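Local coordinates for inositol 2-dehydrogenase (Sinorhizobium meliloti, PDB 4HKT), which catalyses the NAD-dependent oxidation of myo-inositol to scyllo-inosose, the first step of myo-inositol degradation to acetyl-CoA, at residues A19-G24 with N286-F291; G15-K20 with F275-Y280; L30-D35 with A62-V67; F6-A11 with E42-A47; D78-F83 with I90-P95. One frame throughout, in Å; residues are numbered along the deposited sequence.

Interaction 1: A19-G24 with N286-F291; sequences AKAVSG and NEIESF. With NA (sodium ion), chain C; EDO (1,2-ethanediol), chain V.
Ala21 and Val22 of helix 13-24 meet a single side chain, Ile288 of helix 281-297, and the contact is wholly apolar. The methyl of Ala21 points across at Ile288, its CB 3.8 Å from Ile288 CG1. One bond further out, Ile288 CD1 lies 4.1 Å from Val22 CG2, where the two side chains cross obliquely. With CG1 anti to its own carbonyl carbon (chi1 -64°) and CD1 folded back (chi2 -59°), Ile288 offers both of these atoms to the other helix. This part is buried. The far side of helix 281-297 is looser and polar: there a 1,2-ethanediol, probably from the crystallisation liquor, donates through O1 to Asn286 O at 2.8 Å. The Asn286 side chain turns its ND2 to the carbonyl O of Phe125, and an alanine here would probably leave that carbonyl without this donor and set the loop around Phe125 freer to move. Near the C-terminal part of helix 13-24, Ser23 O binds a sodium ion at 2.5 Å, together with the carbonyl oxygens of Asn25 and Ala28. Helix 13-24 belongs to the Rossmann domain, with Val22 lying on Phe6 of strand 4-9 and Ala19 on Leu8. Phe291 of the partner helix reaches Phe6 as well, and Phe91 of strand 89-93, so both helices cover the same face of the parallel sheet.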
# COMPACT_ATOMS: atom_id res chain seq x y z
N ALA B 19 -12.14 -16.35 27.70
CA ALA B 19 -13.28 -17.24 27.64
C ALA B 19 -13.50 -17.69 26.19
O ALA B 19 -13.62 -18.90 25.89
CB ALA B 19 -14.52 -16.53 28.17
N LYS B 20 -13.54 -16.70 25.28
CA LYS B 20 -13.72 -16.97 23.85
C LYS B 20 -12.62 -17.86 23.31
O LYS B 20 -12.89 -18.79 22.55
CB LYS B 20 -13.76 -15.67 23.04
CG LYS B 20 -13.81 -15.89 21.53
CD LYS B 20 -14.16 -14.64 20.74
CE LYS B 20 -14.66 -15.04 19.35
NZ LYS B 20 -14.78 -13.91 18.39
N ALA B 21 -11.37 -17.58 23.68
CA ALA B 21 -10.25 -18.35 23.12
C ALA B 21 -10.22 -19.78 23.67
O ALA B 21 -9.88 -20.71 22.96
CB ALA B 21 -8.92 -17.65 23.37
N VAL B 22 -10.54 -19.93 24.96
CA VAL B 22 -10.57 -21.26 25.57
C VAL B 22 -11.68 -22.06 24.94
O VAL B 22 -11.49 -23.21 24.54
CB VAL B 22 -10.81 -21.19 27.08
CG1 VAL B 22 -11.21 -22.55 27.64
CG2 VAL B 22 -9.56 -20.69 27.78
N SER B 23 -12.85 -21.43 24.85
CA SER B 23 -14.01 -22.02 24.21
C SER B 23 -13.68 -22.49 22.80
O SER B 23 -13.97 -23.63 22.44
CB SER B 23 -15.17 -21.03 24.16
OG SER B 23 -16.26 -21.57 23.43
N GLY B 24 -13.04 -21.61 22.03
CA GLY B 24 -12.75 -21.87 20.63
C GLY B 24 -11.76 -22.99 20.40
O GLY B 24 -11.70 -23.56 19.32
N ASN B 286 -3.90 -18.52 19.60
CA ASN B 286 -2.62 -19.16 19.47
C ASN B 286 -1.97 -19.34 20.83
O ASN B 286 -1.25 -20.32 21.10
CB ASN B 286 -1.69 -18.31 18.57
CG ASN B 286 -2.05 -18.39 17.10
OD1 ASN B 286 -2.79 -19.28 16.67
ND2 ASN B 286 -1.50 -17.46 16.31
N GLU B 287 -2.18 -18.34 21.68
CA GLU B 287 -1.64 -18.30 23.03
C GLU B 287 -2.18 -19.46 23.89
O GLU B 287 -1.41 -20.18 24.51
CB GLU B 287 -2.04 -16.96 23.62
CG GLU B 287 -1.75 -16.69 25.07
CD GLU B 287 -2.22 -15.29 25.45
OE1 GLU B 287 -3.43 -15.04 25.43
OE2 GLU B 287 -1.39 -14.42 25.72
N ILE B 288 -3.49 -19.63 23.88
CA ILE B 288 -4.13 -20.75 24.58
C ILE B 288 -3.61 -22.05 23.98
O ILE B 288 -3.21 -22.97 24.72
CB ILE B 288 -5.67 -20.68 24.55
CG1 ILE B 288 -6.19 -19.44 25.29
CG2 ILE B 288 -6.30 -21.94 25.16
CD1 ILE B 288 -5.80 -19.33 26.76
N GLU B 289 -3.51 -22.09 22.66
CA GLU B 289 -2.97 -23.28 21.99
C GLU B 289 -1.57 -23.59 22.47
O GLU B 289 -1.27 -24.73 22.81
CB GLU B 289 -2.99 -23.10 20.47
CG GLU B 289 -2.49 -24.30 19.68
CD GLU B 289 -2.43 -23.99 18.18
OE1 GLU B 289 -3.34 -23.31 17.65
OE2 GLU B 289 -1.44 -24.39 17.54
N SER B 290 -0.70 -22.60 22.52
CA SER B 290 0.66 -22.79 23.03
C SER B 290 0.66 -23.21 24.53
O SER B 290 1.49 -24.02 24.97
CB SER B 290 1.46 -21.52 22.84
OG SER B 290 2.75 -21.69 23.32
N PHE B 291 -0.27 -22.68 25.29
CA PHE B 291 -0.34 -22.99 26.72
C PHE B 291 -0.67 -24.48 26.90
O PHE B 291 -0.03 -25.21 27.65
CB PHE B 291 -1.41 -22.12 27.36
CG PHE B 291 -1.57 -22.32 28.83
CD1 PHE B 291 -0.47 -22.26 29.67
CD2 PHE B 291 -2.81 -22.48 29.37
CE1 PHE B 291 -0.62 -22.42 31.03
CE2 PHE B 291 -2.96 -22.66 30.73
CZ PHE B 291 -1.86 -22.60 31.56
NA NA C . -13.32 -25.64 23.80
C1 EDO V . 0.12 -21.56 18.48
O1 EDO V . 0.03 -22.33 19.66
C2 EDO V . 1.35 -20.70 18.62
O2 EDO V . 1.45 -19.80 17.53

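Interaction 2: G15-K20 with F275-Y280; sequences GKVHAK and FFMTRY
Val17 sets CG2 against the edge of the Phe276 ring, close to the ring plane, with CE1 the nearest ring atom at 4.3 Å. Val17 CG2 also lies 4.2 Å from both CA and CG of Met277, a selenomethionine, so one branch of Val17 fits between two neighbouring residues of the short helix 276-279. The Met277 chain then bends away from Val17 and carries SE over a face of the Phe276 ring, 3.5 Å above its plane and offset toward the rim. Phe276 thus receives the valine at its edge and the selenium on a face. Its CG sits between backbone N and carbonyl carbon (chi1 61°), which brings the end of the ring nearer to Val17. Helix 13-24 is the first helix of the Rossmann fold, and Gly15, two residues before Val17, fits the last glycine of a GxGxxG pattern, as in dinucleotide-binding loops. Behind Phe276, its CD2 stands 3.8 Å above the centre of the Phe275 ring. Tyr284 of helix 281-297 touches both Val17 and Phe276. Further along, CG of Arg279 covers the centre of the Tyr280 ring, while the guanidinium makes a salt bridge with Asp126.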
# COMPACT_ATOMS: atom_id res chain seq x y z
N GLY B 15 -11.05 -11.03 30.65
CA GLY B 15 -11.64 -12.33 30.93
C GLY B 15 -12.51 -12.87 29.81
O GLY B 15 -12.48 -14.07 29.51
N LYS B 16 -13.31 -11.99 29.21
CA LYS B 16 -14.20 -12.40 28.12
C LYS B 16 -13.41 -12.89 26.91
O LYS B 16 -13.80 -13.85 26.25
CB LYS B 16 -15.12 -11.24 27.70
CG LYS B 16 -16.18 -10.86 28.73
CD LYS B 16 -17.12 -9.77 28.18
CE LYS B 16 -18.38 -9.60 29.02
NZ LYS B 16 -18.33 -8.40 29.90
N VAL B 17 -12.29 -12.25 26.64
CA VAL B 17 -11.47 -12.57 25.48
C VAL B 17 -10.87 -13.96 25.64
O VAL B 17 -10.82 -14.75 24.68
CB VAL B 17 -10.36 -11.51 25.29
CG1 VAL B 17 -9.28 -12.03 24.40
CG2 VAL B 17 -10.94 -10.21 24.75
N HIS B 18 -10.40 -14.28 26.85
CA HIS B 18 -9.89 -15.62 27.15
C HIS B 18 -10.97 -16.70 27.19
O HIS B 18 -10.74 -17.81 26.77
CB HIS B 18 -9.09 -15.62 28.44
CG HIS B 18 -7.81 -14.89 28.33
ND1 HIS B 18 -6.78 -15.33 27.52
CD2 HIS B 18 -7.41 -13.71 28.85
CE1 HIS B 18 -5.78 -14.47 27.60
NE2 HIS B 18 -6.14 -13.47 28.39
N ALA B 19 -12.14 -16.35 27.70
CA ALA B 19 -13.28 -17.24 27.64
C ALA B 19 -13.50 -17.69 26.19
O ALA B 19 -13.62 -18.90 25.89
CB ALA B 19 -14.52 -16.53 28.17
N LYS B 20 -13.54 -16.70 25.28
CA LYS B 20 -13.72 -16.97 23.85
C LYS B 20 -12.62 -17.86 23.31
O LYS B 20 -12.89 -18.79 22.55
CB LYS B 20 -13.76 -15.67 23.04
CG LYS B 20 -13.81 -15.89 21.53
CD LYS B 20 -14.16 -14.64 20.74
CE LYS B 20 -14.66 -15.04 19.35
NZ LYS B 20 -14.78 -13.91 18.39
N PHE B 275 -9.56 -1.73 19.73
CA PHE B 275 -8.61 -2.10 20.81
C PHE B 275 -8.19 -3.58 20.73
O PHE B 275 -8.32 -4.21 19.68
CB PHE B 275 -9.19 -1.70 22.19
CG PHE B 275 -8.16 -1.30 23.25
CD1 PHE B 275 -6.79 -1.15 22.97
CD2 PHE B 275 -8.58 -1.07 24.56
CE1 PHE B 275 -5.88 -0.80 23.97
CE2 PHE B 275 -7.69 -0.70 25.55
CZ PHE B 275 -6.34 -0.57 25.26
N PHE B 276 -7.63 -4.12 21.81
CA PHE B 276 -7.05 -5.44 21.77
C PHE B 276 -8.09 -6.53 21.50
O PHE B 276 -7.76 -7.57 20.93
CB PHE B 276 -6.26 -5.73 23.06
CG PHE B 276 -7.10 -5.68 24.31
CD1 PHE B 276 -8.00 -6.73 24.61
CD2 PHE B 276 -7.01 -4.59 25.19
CE1 PHE B 276 -8.78 -6.67 25.75
CE2 PHE B 276 -7.80 -4.55 26.34
CZ PHE B 276 -8.67 -5.59 26.62
N MSE B 277 -9.34 -6.26 21.89
CA MSE B 277 -10.43 -7.23 21.79
C MSE B 277 -10.50 -7.80 20.40
O MSE B 277 -10.58 -9.01 20.25
CB MSE B 277 -11.80 -6.64 22.16
CG MSE B 277 -11.94 -6.25 23.64
SE MSE B 277 -11.08 -4.51 24.08
CE MSE B 277 -12.29 -3.32 23.05
N THR B 278 -10.50 -6.95 19.38
CA THR B 278 -10.56 -7.49 18.03
C THR B 278 -9.22 -7.54 17.34
O THR B 278 -9.05 -8.36 16.46
CB THR B 278 -11.57 -6.79 17.10
OG1 THR B 278 -11.34 -5.39 17.10
CG2 THR B 278 -13.02 -7.11 17.51
N ARG B 279 -8.26 -6.69 17.70
CA ARG B 279 -6.96 -6.73 17.02
C ARG B 279 -6.27 -8.08 17.25
O ARG B 279 -5.64 -8.63 16.32
CB ARG B 279 -6.00 -5.56 17.47
CG ARG B 279 -4.52 -5.78 17.09
CD ARG B 279 -4.24 -5.60 15.61
NE ARG B 279 -2.85 -5.81 15.18
CZ ARG B 279 -2.25 -6.99 15.02
NH1 ARG B 279 -2.92 -8.12 15.25
NH2 ARG B 279 -0.99 -7.07 14.62
N TYR B 280 -6.40 -8.62 18.45
CA TYR B 280 -5.61 -9.80 18.81
C TYR B 280 -6.35 -11.14 18.95
O TYR B 280 -5.82 -12.10 19.53
CB TYR B 280 -4.78 -9.47 20.06
CG TYR B 280 -3.64 -8.49 19.75
CD1 TYR B 280 -2.64 -8.82 18.85
CD2 TYR B 280 -3.55 -7.25 20.41
CE1 TYR B 280 -1.61 -7.93 18.55
CE2 TYR B 280 -2.52 -6.36 20.15
CZ TYR B 280 -1.55 -6.70 19.22
OH TYR B 280 -0.54 -5.83 18.93

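Interaction 3: L30-D35 with A62-V67; sequences LVAVAD and ADIDAV
Val31 reaches from strand 28-34 to Asp63 and Ile64, in the loop that leads into strand 66-69. Both strands belong to the parallel Rossmann sheet, in which strand 4-9 runs between them, so the contact reaches across strand 4-9, at the end where strand 66-69 begins. From Val31 CB outward every carbon has a partner. CB itself meets Ile64 CD1 at 3.8 Å. Val31 CG1, anti to the backbone N (chi1 173°), stays beside the same methyl, 3.9 Å from Ile64 CD1, and also approaches Asp63 OD2 at 3.7 Å; CG2 turns to the Asp63 backbone. The Val31 and Ile64 side chains lie alongside each other, heading opposite ways. Ile64 folds CD1 back with chi2 -66°, and that tip also comes within 4.4 Å of Ala32 CB. That two successive residues, Val31 and Ala32, both point to this side follows from a kink: Val31 has psi -45°, which breaks the alternation of an extended strand. The carboxylate near CG1 is occupied with a stronger partner, since Asp63 OD2 makes a salt bridge with Arg53 NH2, and the Val31 methyl CG1 makes just a van der Waals contact with that oxygen. Asp63 O accepts a hydrogen bond from Arg5 NE of strand 4-9, which ties the loop to the strand in between. Val31 CG2 lies 4.2 Å from that same Asp63 O.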
# COMPACT_ATOMS: atom_id res chain seq x y z
N LEU B 30 -14.02 -24.93 29.05
CA LEU B 30 -14.24 -24.00 30.13
C LEU B 30 -15.27 -24.60 31.09
O LEU B 30 -16.43 -24.80 30.74
CB LEU B 30 -14.73 -22.66 29.59
CG LEU B 30 -14.93 -21.58 30.64
CD1 LEU B 30 -13.62 -21.27 31.35
CD2 LEU B 30 -15.47 -20.33 30.00
N VAL B 31 -14.82 -24.87 32.31
CA VAL B 31 -15.59 -25.57 33.34
C VAL B 31 -16.17 -24.59 34.35
O VAL B 31 -17.34 -24.71 34.72
CB VAL B 31 -14.67 -26.58 34.09
CG1 VAL B 31 -15.39 -27.21 35.28
CG2 VAL B 31 -14.17 -27.64 33.13
N ALA B 32 -15.37 -23.62 34.79
CA ALA B 32 -15.79 -22.72 35.86
C ALA B 32 -15.31 -21.29 35.67
O ALA B 32 -14.20 -21.07 35.18
CB ALA B 32 -15.31 -23.25 37.20
N VAL B 33 -16.16 -20.34 36.00
CA VAL B 33 -15.79 -18.93 36.06
C VAL B 33 -15.97 -18.42 37.48
O VAL B 33 -16.89 -18.83 38.18
CB VAL B 33 -16.69 -18.07 35.17
CG1 VAL B 33 -16.25 -16.60 35.22
CG2 VAL B 33 -16.65 -18.58 33.75
N ALA B 34 -15.09 -17.49 37.88
CA ALA B 34 -15.21 -16.76 39.13
C ALA B 34 -14.96 -15.26 38.90
O ALA B 34 -14.25 -14.86 37.95
CB ALA B 34 -14.25 -17.33 40.15
N ASP B 35 -15.54 -14.44 39.77
CA ASP B 35 -15.40 -12.98 39.71
C ASP B 35 -15.96 -12.42 41.02
O ASP B 35 -16.76 -13.07 41.67
CB ASP B 35 -16.17 -12.39 38.51
CG ASP B 35 -15.77 -10.95 38.20
OD1 ASP B 35 -14.70 -10.73 37.58
OD2 ASP B 35 -16.54 -10.04 38.56
N ALA B 62 -10.76 -30.92 41.90
CA ALA B 62 -10.11 -32.00 41.16
C ALA B 62 -10.39 -31.92 39.66
O ALA B 62 -9.59 -32.39 38.85
CB ALA B 62 -10.58 -33.35 41.70
N ASP B 63 -11.51 -31.32 39.28
CA ASP B 63 -11.88 -31.21 37.87
C ASP B 63 -11.40 -29.90 37.19
O ASP B 63 -12.03 -29.42 36.24
CB ASP B 63 -13.39 -31.37 37.73
CG ASP B 63 -14.14 -30.18 38.24
OD1 ASP B 63 -13.64 -29.49 39.16
OD2 ASP B 63 -15.25 -29.95 37.71
N ILE B 64 -10.30 -29.33 37.69
CA ILE B 64 -9.65 -28.20 37.05
C ILE B 64 -8.17 -28.55 36.85
O ILE B 64 -7.49 -28.93 37.80
CB ILE B 64 -9.80 -26.92 37.88
CG1 ILE B 64 -11.26 -26.52 38.06
CG2 ILE B 64 -9.02 -25.77 37.25
CD1 ILE B 64 -11.99 -26.10 36.79
N ASP B 65 -7.69 -28.45 35.61
CA ASP B 65 -6.29 -28.70 35.25
C ASP B 65 -5.46 -27.39 35.21
O ASP B 65 -4.26 -27.40 35.43
CB ASP B 65 -6.22 -29.36 33.87
CG ASP B 65 -7.06 -30.67 33.78
OD1 ASP B 65 -6.86 -31.56 34.63
OD2 ASP B 65 -7.89 -30.79 32.85
N ALA B 66 -6.11 -26.29 34.89
CA ALA B 66 -5.42 -25.09 34.52
C ALA B 66 -6.31 -23.92 34.85
O ALA B 66 -7.55 -24.05 34.75
CB ALA B 66 -5.12 -25.11 33.03
N VAL B 67 -5.69 -22.80 35.23
CA VAL B 67 -6.41 -21.54 35.46
C VAL B 67 -5.91 -20.42 34.58
O VAL B 67 -4.73 -20.37 34.22
CB VAL B 67 -6.35 -21.04 36.93
CG1 VAL B 67 -7.16 -21.97 37.81
CG2 VAL B 67 -4.93 -20.94 37.45

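Interaction 4: F6-A11 with E42-A47; sequences FGLLGA and EAIAGA
Ile44 reaches Ala11 because CG1 lies anti to its carbonyl carbon (chi1 -68°) and the chain then runs straight out to CD1 (chi2 -177°), away from helix 38-48. From the strand side Leu8, with CG anti to its backbone N, brings Leu8 CD2 to within 4.2 Å of Ile44 CD1. Strand 4-9 is the first strand of the Rossmann fold, and the turn after it holds Gly10, which fits the first glycine of a GxGxxG pattern, as in NAD-binding loops. Ile44 therefore packs from the second helix of the fold against the start of the glycine-rich turn. Gly10 has a positive phi, and at its backbone angles a CB would run into the carbonyl oxygen of Leu9, so the turn needs a residue without a side chain at this point. The next residue, Ala11, then points its methyl back at helix 38-48, and its N is held by a hydrogen bond to Asp35 OD1 at the end of strand 28-34. Val33 of that strand and Lys16 of helix 13-24 also touch Ile44, while Leu8 rests on Ala19 and Val68. The fit at the turn is tight: Ile44 CD1 is 3.6 Å from Ala11 CA and 3.4 Å from Ala11 CB, shorter than the usual carbon-carbon contact.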
# COMPACT_ATOMS: atom_id res chain seq x y z
N PHE B 6 -10.34 -25.92 32.26
CA PHE B 6 -9.96 -24.57 32.65
C PHE B 6 -10.92 -23.94 33.65
O PHE B 6 -12.15 -24.02 33.51
CB PHE B 6 -9.94 -23.66 31.41
CG PHE B 6 -8.73 -23.83 30.53
CD1 PHE B 6 -7.67 -22.92 30.58
CD2 PHE B 6 -8.64 -24.89 29.64
CE1 PHE B 6 -6.56 -23.09 29.78
CE2 PHE B 6 -7.54 -25.07 28.83
CZ PHE B 6 -6.49 -24.15 28.89
N GLY B 7 -10.35 -23.28 34.65
CA GLY B 7 -11.09 -22.34 35.47
C GLY B 7 -10.64 -20.96 35.04
O GLY B 7 -9.44 -20.74 34.87
N LEU B 8 -11.60 -20.05 34.87
CA LEU B 8 -11.33 -18.65 34.55
C LEU B 8 -11.59 -17.82 35.79
O LEU B 8 -12.64 -17.95 36.41
CB LEU B 8 -12.24 -18.17 33.41
CG LEU B 8 -12.23 -16.67 33.06
CD1 LEU B 8 -10.83 -16.19 32.77
CD2 LEU B 8 -13.14 -16.38 31.87
N LEU B 9 -10.62 -16.98 36.15
CA LEU B 9 -10.75 -16.07 37.28
C LEU B 9 -10.73 -14.67 36.74
O LEU B 9 -9.71 -14.21 36.19
CB LEU B 9 -9.60 -16.24 38.27
CG LEU B 9 -9.22 -17.67 38.62
CD1 LEU B 9 -8.15 -17.64 39.70
CD2 LEU B 9 -10.41 -18.48 39.09
N GLY B 10 -11.85 -13.98 36.90
CA GLY B 10 -12.03 -12.64 36.37
C GLY B 10 -12.90 -12.65 35.12
O GLY B 10 -12.61 -13.38 34.16
N ALA B 11 -13.94 -11.82 35.12
CA ALA B 11 -14.94 -11.82 34.04
C ALA B 11 -15.09 -10.46 33.34
O ALA B 11 -16.10 -10.21 32.70
CB ALA B 11 -16.29 -12.29 34.59
N GLU B 42 -21.78 -14.87 36.13
CA GLU B 42 -23.02 -15.43 35.59
C GLU B 42 -23.12 -15.20 34.07
O GLU B 42 -23.39 -16.14 33.32
CB GLU B 42 -24.24 -14.82 36.29
CG GLU B 42 -24.49 -15.35 37.70
CD GLU B 42 -25.43 -14.47 38.51
OE1 GLU B 42 -26.40 -13.93 37.93
OE2 GLU B 42 -25.22 -14.33 39.74
N ALA B 43 -22.89 -13.97 33.63
CA ALA B 43 -22.92 -13.66 32.20
C ALA B 43 -22.04 -14.60 31.37
O ALA B 43 -22.43 -15.08 30.31
CB ALA B 43 -22.52 -12.20 31.96
N ILE B 44 -20.83 -14.87 31.86
CA ILE B 44 -19.90 -15.74 31.14
C ILE B 44 -20.36 -17.19 31.26
O ILE B 44 -20.29 -17.93 30.29
CB ILE B 44 -18.44 -15.54 31.63
CG1 ILE B 44 -17.96 -14.14 31.22
CG2 ILE B 44 -17.52 -16.60 31.05
CD1 ILE B 44 -16.52 -13.84 31.58
N ALA B 45 -20.81 -17.58 32.44
CA ALA B 45 -21.40 -18.90 32.64
C ALA B 45 -22.62 -19.08 31.72
O ALA B 45 -22.76 -20.11 31.05
CB ALA B 45 -21.82 -19.08 34.09
N GLY B 46 -23.49 -18.08 31.71
CA GLY B 46 -24.64 -18.07 30.82
C GLY B 46 -24.24 -18.37 29.38
O GLY B 46 -24.66 -19.38 28.81
N ALA B 47 -23.38 -17.52 28.83
CA ALA B 47 -23.00 -17.58 27.40
C ALA B 47 -22.21 -18.83 26.99
O ALA B 47 -22.24 -19.20 25.81
CB ALA B 47 -22.24 -16.33 27.00

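Interaction 5: D78-F83 with I90-P95; sequences DLIERF and IFCEKP. With EDO (1,2-ethanediol), chain U.
Helix 78-83 and strand 90-93 run antiparallel (178°), their axes 9.4 Å apart, with the CA atoms of Ile80 and Ile90 nearest across the contact. They are the helix and second strand of the beta-alpha-beta unit 66-69, 76-85, 89-93 of the Rossmann fold. Ile80 lies over two strand residues of the same face: its CG1 is 4.2 Å from Ile90 CG2, and its CD1 continues to Cys92 SG at 3.8 Å. The sulfur stands anti to the Cys92 backbone N (chi1 -166°), which turns it up to the helix. Phe83, one turn on, adds its CB, 3.9 Å from Ile90 CG1, while its ring leads away to Val67 and Ile58. Replacing Ile80 by an alanine would take away all of the side chain beyond CB and is likely to open a gap over Ile90 CG2 and the Cys92 sulfur, also thinning the packing with Cys106 and Val110 of helix 100-112. Glu93-Lys94-Pro95, with a cis peptide before the proline, matches the EKP motif of Gfo/Idh/MocA enzymes. On the outer side Glu81 binds Arg102. Ile90 also reaches the helix backbone: its CD1 ends 3.7 Å from Ile80 O.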
# COMPACT_ATOMS: atom_id res chain seq x y z
N ASP B 78 -0.30 -13.51 44.33
CA ASP B 78 -0.84 -14.40 45.34
C ASP B 78 -1.60 -15.55 44.67
O ASP B 78 -1.51 -16.69 45.08
CB ASP B 78 -1.80 -13.62 46.25
CG ASP B 78 -1.08 -12.74 47.26
OD1 ASP B 78 0.14 -12.87 47.41
OD2 ASP B 78 -1.75 -11.90 47.90
N LEU B 79 -2.35 -15.23 43.64
CA LEU B 79 -3.11 -16.26 42.94
C LEU B 79 -2.20 -17.23 42.21
O LEU B 79 -2.45 -18.45 42.25
CB LEU B 79 -4.13 -15.65 42.00
CG LEU B 79 -5.36 -15.10 42.71
CD1 LEU B 79 -6.20 -14.34 41.72
CD2 LEU B 79 -6.19 -16.21 43.37
N ILE B 80 -1.12 -16.73 41.61
CA ILE B 80 -0.13 -17.61 40.99
C ILE B 80 0.44 -18.56 42.04
O ILE B 80 0.51 -19.77 41.83
CB ILE B 80 1.02 -16.83 40.30
CG1 ILE B 80 0.49 -16.04 39.11
CG2 ILE B 80 2.11 -17.79 39.86
CD1 ILE B 80 1.42 -14.91 38.65
N GLU B 81 0.86 -18.04 43.19
CA GLU B 81 1.44 -18.91 44.23
C GLU B 81 0.43 -19.98 44.73
O GLU B 81 0.80 -21.15 44.90
CB GLU B 81 1.93 -18.07 45.42
CG GLU B 81 3.16 -17.25 45.11
CD GLU B 81 3.59 -16.32 46.23
OE1 GLU B 81 2.74 -15.98 47.09
OE2 GLU B 81 4.77 -15.88 46.21
N ARG B 82 -0.81 -19.58 44.94
CA ARG B 82 -1.85 -20.49 45.39
C ARG B 82 -2.11 -21.62 44.35
O ARG B 82 -2.20 -22.82 44.70
CB ARG B 82 -3.15 -19.74 45.63
CG ARG B 82 -3.23 -18.95 46.93
CD ARG B 82 -4.45 -18.04 46.90
NE ARG B 82 -5.66 -18.82 47.03
CZ ARG B 82 -6.90 -18.35 47.10
NH1 ARG B 82 -7.15 -17.06 47.02
NH2 ARG B 82 -7.91 -19.21 47.23
N PHE B 83 -2.22 -21.26 43.08
CA PHE B 83 -2.55 -22.27 42.09
C PHE B 83 -1.35 -23.14 41.77
O PHE B 83 -1.52 -24.35 41.46
CB PHE B 83 -3.28 -21.66 40.88
CG PHE B 83 -4.71 -21.37 41.16
CD1 PHE B 83 -5.69 -22.32 40.89
CD2 PHE B 83 -5.09 -20.19 41.77
CE1 PHE B 83 -7.02 -22.07 41.19
CE2 PHE B 83 -6.42 -19.93 42.04
CZ PHE B 83 -7.39 -20.88 41.75
N ILE B 90 -0.94 -22.52 35.12
CA ILE B 90 -1.37 -21.14 35.32
C ILE B 90 -1.02 -20.26 34.11
O ILE B 90 0.12 -20.19 33.65
CB ILE B 90 -0.66 -20.53 36.54
CG1 ILE B 90 -0.87 -21.37 37.78
CG2 ILE B 90 -1.13 -19.12 36.81
CD1 ILE B 90 0.40 -21.49 38.60
N PHE B 91 -2.03 -19.62 33.60
CA PHE B 91 -1.84 -18.57 32.65
C PHE B 91 -2.25 -17.29 33.38
O PHE B 91 -3.39 -17.18 33.83
CB PHE B 91 -2.72 -18.76 31.41
CG PHE B 91 -2.65 -17.62 30.47
CD1 PHE B 91 -1.72 -17.61 29.43
CD2 PHE B 91 -3.44 -16.51 30.66
CE1 PHE B 91 -1.61 -16.51 28.60
CE2 PHE B 91 -3.34 -15.41 29.85
CZ PHE B 91 -2.41 -15.41 28.81
N CYS B 92 -1.35 -16.31 33.45
CA CYS B 92 -1.68 -15.08 34.13
C CYS B 92 -1.52 -13.84 33.25
O CYS B 92 -0.47 -13.62 32.69
CB CYS B 92 -0.82 -14.93 35.38
SG CYS B 92 -1.43 -13.63 36.48
N GLU B 93 -2.58 -13.04 33.13
CA GLU B 93 -2.47 -11.74 32.47
C GLU B 93 -1.38 -10.86 33.12
O GLU B 93 -1.12 -10.96 34.33
CB GLU B 93 -3.80 -11.01 32.48
CG GLU B 93 -4.70 -11.35 31.30
CD GLU B 93 -4.12 -10.90 29.96
OE1 GLU B 93 -3.43 -9.86 29.91
OE2 GLU B 93 -4.32 -11.63 28.96
N LYS B 94 -0.75 -10.02 32.32
CA LYS B 94 0.25 -9.12 32.82
C LYS B 94 -0.38 -8.27 33.90
O LYS B 94 -1.58 -8.01 33.85
CB LYS B 94 0.79 -8.22 31.72
CG LYS B 94 -0.17 -7.10 31.39
CD LYS B 94 0.51 -5.98 30.66
CE LYS B 94 -0.50 -4.91 30.34
NZ LYS B 94 -0.74 -4.07 31.52
N PRO B 95 0.41 -7.84 34.89
CA PRO B 95 1.76 -8.27 35.22
C PRO B 95 1.67 -9.40 36.26
O PRO B 95 0.58 -9.75 36.71
CB PRO B 95 2.36 -7.03 35.88
CG PRO B 95 1.21 -6.43 36.59
CD PRO B 95 -0.01 -6.73 35.76
C1 EDO U . -1.35 -16.66 48.98
O1 EDO U . -1.80 -17.84 49.66
C2 EDO U . -0.07 -16.93 48.20
O2 EDO U . 1.07 -17.20 49.02

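In the fold
Interactions 1, 3, 4 and 5 are buried, whereas interaction 2 lies at the surface. Interactions 1 and 2 both use helix 13-24 and join it to helix 281-297 (interaction 1) and helix 276-279 (interaction 2), which follow each other in the chain; they bring the C-terminal part back onto the Rossmann domain. Interactions 3, 4 and 5 stay within that domain and share its parallel sheet: a probable hydrogen bond between Gly10 N and Ala34 O links 3 and 4, and Val67 O with Phe91 N links 3 to 5. All five are apolar at heart, but interaction 2 sets a valine methyl against a phenylalanine ring edge and selenomethionine carbons, while 1, 3, 4 and 5 each turn on an isoleucine, to which interaction 3 adds a carboxylate oxygen.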